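NADP-dependent alcohol dehydrogenase (Entamoeba histolytica, PDB 2OUI) probably catalyses the NADP(H)-dependent, reversible oxidation of alcohols to aldehydes or ketones, as a zinc-containing tetrameric member of the medium-chain dehydrogenase family. Local coordinates at residues 73-78 / 127-132; 328-333 / 347-352. The protein carries 1 engineered substitution. One frame throughout, in Å; residues are numbered along the deposited sequence. Where two conformers were deposited one is given.

Interaction 1 of 2, residues 73-78 / 127-132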
loop_
_atom_site.group_PDB
_atom_site.type_symbol
_atom_site.label_atom_id
_atom_site.label_comp_id
_atom_site.label_asym_id
_atom_site.label_seq_id
_atom_site.Cartn_x
_atom_site.Cartn_y
_atom_site.Cartn_z
ATOM N N LYS A 73 -33.945 -1.159 3.812
ATOM C CA LYS A 73 -34.160 -2.555 3.396
ATOM C C LYS A 73 -33.615 -3.604 4.368
ATOM O O LYS A 73 -34.054 -4.751 4.328
ATOM C CB LYS A 73 -33.518 -2.812 2.019
ATOM C CG LYS A 73 -34.134 -2.039 0.873
ATOM C CD LYS A 73 -33.178 -1.998 -0.312
ATOM C CE LYS A 73 -33.818 -1.303 -1.505
ATOM N NZ LYS A 73 -32.898 -1.295 -2.687
ATOM N N ARG A 74 -32.653 -3.220 5.215
ATOM C CA ARG A 74 -31.901 -4.196 5.996
ATOM C C ARG A 74 -32.351 -4.210 7.459
ATOM O O ARG A 74 -31.973 -5.108 8.238
ATOM C CB ARG A 74 -30.390 -3.904 5.924
ATOM C CG ARG A 74 -29.781 -3.881 4.523
ATOM C CD ARG A 74 -28.251 -3.729 4.602
ATOM N NE ARG A 74 -27.629 -4.904 5.194
ATOM C CZ ARG A 74 -27.253 -5.985 4.511
ATOM N NH1 ARG A 74 -27.416 -6.043 3.196
ATOM N NH2 ARG A 74 -26.695 -7.010 5.143
ATOM N N LEU A 75 -33.151 -3.218 7.828
ATOM C CA LEU A 75 -33.477 -2.978 9.233
ATOM C C LEU A 75 -34.958 -2.878 9.422
ATOM O O LEU A 75 -35.684 -2.452 8.524
ATOM C CB LEU A 75 -32.865 -1.658 9.690
ATOM C CG LEU A 75 -31.345 -1.596 9.584
ATOM C CD1 LEU A 75 -30.917 -0.133 9.688
ATOM C CD2 LEU A 75 -30.694 -2.469 10.674
ATOM N N LYS A 76 -35.416 -3.250 10.603
ATOM C CA LYS A 76 -36.820 -3.070 10.908
ATOM C C LYS A 76 -37.014 -2.527 12.328
ATOM O O LYS A 76 -36.132 -2.683 13.188
ATOM C CB LYS A 76 -37.587 -4.379 10.674
ATOM C CG LYS A 76 -37.047 -5.571 11.432
ATOM C CD LYS A 76 -37.644 -6.896 10.913
ATOM C CE LYS A 76 -37.471 -8.042 11.936
ATOM N NZ LYS A 76 -36.036 -8.377 12.242
ATOM N N VAL A 77 -38.145 -1.872 12.556
ATOM C CA VAL A 77 -38.515 -1.403 13.890
ATOM C C VAL A 77 -38.376 -2.560 14.892
ATOM O O VAL A 77 -38.858 -3.676 14.635
ATOM C CB VAL A 77 -39.946 -0.839 13.916
ATOM C CG1 VAL A 77 -40.431 -0.595 15.356
ATOM C CG2 VAL A 77 -40.025 0.444 13.091
ATOM N N GLY A 78 -37.732 -2.298 16.033
ATOM C CA GLY A 78 -37.470 -3.354 17.014
ATOM C C GLY A 78 -36.053 -3.928 16.997
ATOM O O GLY A 78 -35.581 -4.440 18.022
ATOM N N ASN A 127 -28.344 8.839 9.747
ATOM C CA ASN A 127 -28.407 8.977 8.274
ATOM C C ASN A 127 -27.937 7.696 7.588
ATOM O O ASN A 127 -27.084 7.005 8.124
ATOM C CB ASN A 127 -27.495 10.122 7.810
ATOM C CG ASN A 127 -26.071 9.929 8.269
ATOM O OD1 ASN A 127 -25.778 9.943 9.474
ATOM N ND2 ASN A 127 -25.170 9.726 7.314
ATOM N N GLU A 128 -28.465 7.400 6.394
ATOM C CA GLU A 128 -28.037 6.195 5.650
ATOM C C GLU A 128 -28.002 4.942 6.540
ATOM O O GLU A 128 -26.983 4.263 6.671
ATOM C CB GLU A 128 -26.700 6.459 4.919
ATOM C CG GLU A 128 -26.928 7.458 3.768
ATOM C CD GLU A 128 -25.654 7.844 3.054
ATOM O OE1 GLU A 128 -24.752 6.985 2.935
ATOM O OE2 GLU A 128 -25.582 9.009 2.593
ATOM N N ALA A 129 -29.147 4.642 7.153
ATOM C CA ALA A 129 -29.195 3.628 8.207
ATOM C C ALA A 129 -28.772 2.205 7.775
ATOM O O ALA A 129 -28.146 1.491 8.558
ATOM C CB ALA A 129 -30.593 3.596 8.840
ATOM N N ASP A 130 -29.124 1.781 6.565
ATOM C CA ASP A 130 -28.702 0.461 6.097
ATOM C C ASP A 130 -27.194 0.376 6.067
ATOM O O ASP A 130 -26.618 -0.663 6.371
ATOM C CB ASP A 130 -29.230 0.172 4.676
ATOM C CG ASP A 130 -30.654 -0.363 4.680
ATOM O OD1 ASP A 130 -31.149 -0.751 5.762
ATOM O OD2 ASP A 130 -31.281 -0.398 3.591
ATOM N N ALA A 131 -26.546 1.482 5.692
ATOM C CA ALA A 131 -25.102 1.488 5.524
ATOM C C ALA A 131 -24.413 1.682 6.881
ATOM O O ALA A 131 -23.308 1.199 7.090
ATOM C CB ALA A 131 -24.706 2.610 4.589
ATOM N N ASN A 132 -25.072 2.383 7.802
ATOM C CA ASN A 132 -24.435 2.829 9.026
ATOM C C ASN A 132 -24.774 2.102 10.331
ATOM O O ASN A 132 -24.170 2.404 11.346
ATOM C CB ASN A 132 -24.652 4.338 9.199
ATOM C CG ASN A 132 -23.803 5.129 8.245
ATOM O OD1 ASN A 132 -22.672 4.738 7.977
ATOM N ND2 ASN A 132 -24.346 6.215 7.696
#
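In the GroES-like part of the chain, the loop between strands 61-68 and 80-83 is tied to the short helix 129-132 by one carboxylate. Asp130 has CG anti to its carbonyl carbon (chi1 -84°), and its two oxygens reach two successive backbone amides. Lys73 N lies 2.8 Å from Asp130 OD2 in a nearly straight hydrogen bond (167° at the hydrogen) that uses the syn lone pair. The second bond, Arg74 N to Asp130 OD1 at 2.9 Å, is more bent and comes from above the carboxylate plane, 39° out of it. Bonds from these main-chain amides, to OD1 and to OD2, hold the carboxylate against rotation. The charged ends do not pair: Arg74 NE stays 5.5 Å from Asp130 OD1, and the guanidinium stands almost perpendicular to the carboxylate. Arg74 instead lays its methylenes across the aspartate, CB 3.2 Å from Asp130 OD1 and CG 3.6 Å from Asp130 CG. Beside this polar grip, buried Leu75 sends CD1 to the Ala129 methyl (3.8 Å to CB) and to Ala129 O. Asn132 ND2, at the helix end, reaches back to Asn127 O just ahead of it, while Ala131 O accepts from Gln96 of a second subunit. Two consecutive loop amides held by one helical aspartate make a bidentate side-chain-to-backbone link, here fastening a connection between antiparallel strands of the GroES-like fold.

Interaction 2 of 2, residues 328-333 / 347-352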
loop_
_atom_site.group_PDB
_atom_site.type_symbol
_atom_site.label_atom_id
_atom_site.label_comp_id
_atom_site.label_asym_id
_atom_site.label_seq_id
_atom_site.Cartn_x
_atom_site.Cartn_y
_atom_site.Cartn_z
ATOM N N GLU A 328 -31.029 9.629 32.613
ATOM C CA GLU A 328 -30.576 10.799 33.360
ATOM C C GLU A 328 -29.125 10.634 33.784
ATOM O O GLU A 328 -28.395 11.624 33.895
ATOM C CB GLU A 328 -31.423 11.052 34.607
ATOM C CG GLU A 328 -32.780 10.375 34.597
ATOM C CD GLU A 328 -32.704 8.931 35.057
ATOM O OE1 GLU A 328 -33.218 8.051 34.322
ATOM O OE2 GLU A 328 -32.123 8.688 36.145
ATOM N N LYS A 329 -28.687 9.391 33.990
ATOM C CA LYS A 329 -27.315 9.167 34.478
ATOM C C LYS A 329 -26.199 9.452 33.474
ATOM O O LYS A 329 -25.034 9.450 33.871
ATOM C CB LYS A 329 -27.138 7.762 35.070
ATOM C CG LYS A 329 -28.069 7.433 36.215
ATOM C CD LYS A 329 -27.919 8.364 37.385
ATOM C CE LYS A 329 -28.997 8.068 38.422
ATOM N NZ LYS A 329 -28.891 8.981 39.582
ATOM N N VAL A 330 -26.522 9.723 32.205
ATOM C CA VAL A 330 -25.475 10.128 31.244
ATOM C C VAL A 330 -24.802 11.420 31.691
ATOM O O VAL A 330 -23.618 11.634 31.407
ATOM C CB VAL A 330 -25.921 10.223 29.746
ATOM C CG1 VAL A 330 -26.411 8.880 29.249
ATOM C CG2 VAL A 330 -26.962 11.304 29.513
ATOM N N GLU A 331 -25.544 12.273 32.399
ATOM C CA GLU A 331 -24.930 13.493 32.910
ATOM C C GLU A 331 -23.851 13.176 33.943
ATOM O O GLU A 331 -22.713 13.679 33.845
ATOM C CB GLU A 331 -25.971 14.440 33.475
ATOM C CG GLU A 331 -25.375 15.764 33.905
ATOM C CD GLU A 331 -26.442 16.800 34.188
ATOM O OE1 GLU A 331 -27.566 16.412 34.584
ATOM O OE2 GLU A 331 -26.152 17.999 34.017
ATOM N N ASP A 332 -24.190 12.318 34.901
ATOM C CA ASP A 332 -23.217 11.819 35.884
ATOM C C ASP A 332 -22.018 11.177 35.202
ATOM O O ASP A 332 -20.863 11.462 35.564
ATOM C CB ASP A 332 -23.876 10.803 36.815
ATOM C CG ASP A 332 -25.133 11.332 37.465
ATOM O OD1 ASP A 332 -26.112 11.664 36.752
ATOM O OD2 ASP A 332 -25.147 11.395 38.708
ATOM N N ALA A 333 -22.287 10.331 34.204
ATOM C CA ALA A 333 -21.238 9.628 33.498
ATOM C C ALA A 333 -20.326 10.610 32.762
ATOM O O ALA A 333 -19.100 10.452 32.773
ATOM C CB ALA A 333 -21.819 8.623 32.528
ATOM N N PRO A 347 -17.219 4.706 31.769
ATOM C CA PRO A 347 -18.545 4.416 32.308
ATOM C C PRO A 347 -19.513 3.990 31.209
ATOM O O PRO A 347 -19.331 4.324 30.027
ATOM C CB PRO A 347 -19.003 5.759 32.886
ATOM C CG PRO A 347 -17.892 6.765 32.571
ATOM C CD PRO A 347 -17.059 6.144 31.481
ATOM N N VAL A 348 -20.519 3.224 31.598
ATOM C CA VAL A 348 -21.609 2.884 30.693
ATOM C C VAL A 348 -22.934 3.076 31.399
ATOM O O VAL A 348 -23.051 2.884 32.610
ATOM C CB VAL A 348 -21.550 1.442 30.121
ATOM C CG1 VAL A 348 -20.460 1.319 29.103
ATOM C CG2 VAL A 348 -21.399 0.400 31.221
ATOM N N VAL A 349 -23.930 3.489 30.630
ATOM C CA VAL A 349 -25.260 3.698 31.156
ATOM C C VAL A 349 -26.191 2.754 30.412
ATOM O O VAL A 349 -26.191 2.734 29.202
ATOM C CB VAL A 349 -25.725 5.145 30.895
ATOM C CG1 VAL A 349 -27.159 5.359 31.392
ATOM C CG2 VAL A 349 -24.776 6.142 31.576
ATOM N N ARG A 350 -26.999 2.001 31.152
ATOM C CA ARG A 350 -27.972 1.096 30.565
ATOM C C ARG A 350 -29.357 1.723 30.702
ATOM O O ARG A 350 -29.695 2.276 31.753
ATOM C CB ARG A 350 -27.892 -0.276 31.251
ATOM C CG ARG A 350 -28.648 -1.424 30.561
ATOM C CD ARG A 350 -28.037 -1.899 29.196
ATOM N NE ARG A 350 -28.669 -3.156 28.765
ATOM C CZ ARG A 350 -29.892 -3.258 28.238
ATOM N NH1 ARG A 350 -30.655 -2.182 28.024
ATOM N NH2 ARG A 350 -30.367 -4.456 27.918
ATOM N N ILE A 351 -30.137 1.666 29.622
ATOM C CA ILE A 351 -31.496 2.208 29.595
ATOM C C ILE A 351 -32.465 1.088 29.199
ATOM O O ILE A 351 -32.233 0.373 28.227
ATOM C CB ILE A 351 -31.652 3.381 28.582
ATOM C CG1 ILE A 351 -30.667 4.529 28.861
ATOM C CG2 ILE A 351 -33.078 3.935 28.614
ATOM C CD1 ILE A 351 -29.354 4.394 28.137
ATOM N N HIS A 352 -33.537 0.948 29.963
ATOM C CA HIS A 352 -34.547 -0.092 29.728
ATOM C C HIS A 352 -35.909 0.462 29.319
ATOM O O HIS A 352 -36.262 1.602 29.655
ATOM C CB HIS A 352 -34.719 -0.973 30.971
ATOM C CG HIS A 352 -33.538 -1.846 31.253
ATOM N ND1 HIS A 352 -32.732 -1.670 32.356
ATOM C CD2 HIS A 352 -33.014 -2.889 30.568
ATOM C CE1 HIS A 352 -31.772 -2.576 32.348
ATOM N NE2 HIS A 352 -31.919 -3.328 31.274
#
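The axes of helix 329-333 and strand 347-350 run antiparallel, 178° between their directions and 8.5 Å apart, with Val330 CA facing Val349 CA and Ala333 CA facing Pro347 CA. Val349 contributes the largest share of the contact: its CB points at the helix, and CG1 lies anti to its backbone N (chi1 177°), which places CG2 beside that N. This CG2 methyl touches two residues about one turn apart, Val330 CG1 at 3.9 Å and Ala333 CB at 4.0 Å. The Val330 and Val349 side chains cross at about a right angle, with Val330 CG1 and Val349 CG2 as the methyls that meet. These elements are the helix and second strand of a beta-alpha-beta unit, strand 320-325, helix 329-339 and strand 346-350, whose two strands pair in parallel; the helix lies along one side of that pair. Two residues earlier in the strand, Pro347 presents its ring to Ala333, CB to CB at 4.0 Å, while its CG comes to 3.9 Å from Ala333 O. The alternation of the strand turns Val348 away from the helix, and its side chain touches Val146 and Met147. Leu34 of the neighbouring strand 27-34 touches Val330, and Pro36 packs on both Ala333 and Pro347.

Overall arrangement
Interactions 1 and 2 bury similar areas, 227 and 210 Å², by different chemistry. Interaction 1 is partly buried and rests on two hydrogen bonds from loop amides to a carboxylate, with exposed lysine and arginine at its margin; interaction 2 is buried and made mainly of apolar side chains, with Lys329 at its outer end and four of its five touching residues buried. The centres of interactions 1 and 2 are about 25 Å apart. The nearest atoms of interactions 1 and 2 are about 11 Å apart, so they do not touch. Both nevertheless attach to one mixed sheet: residues 73-78 connect its strands 61-68 and 80-83, and residues 347-350 belong to strand 346-350, which pairs with 27-34. In sequence, both segments of interaction 1 precede both of interaction 2.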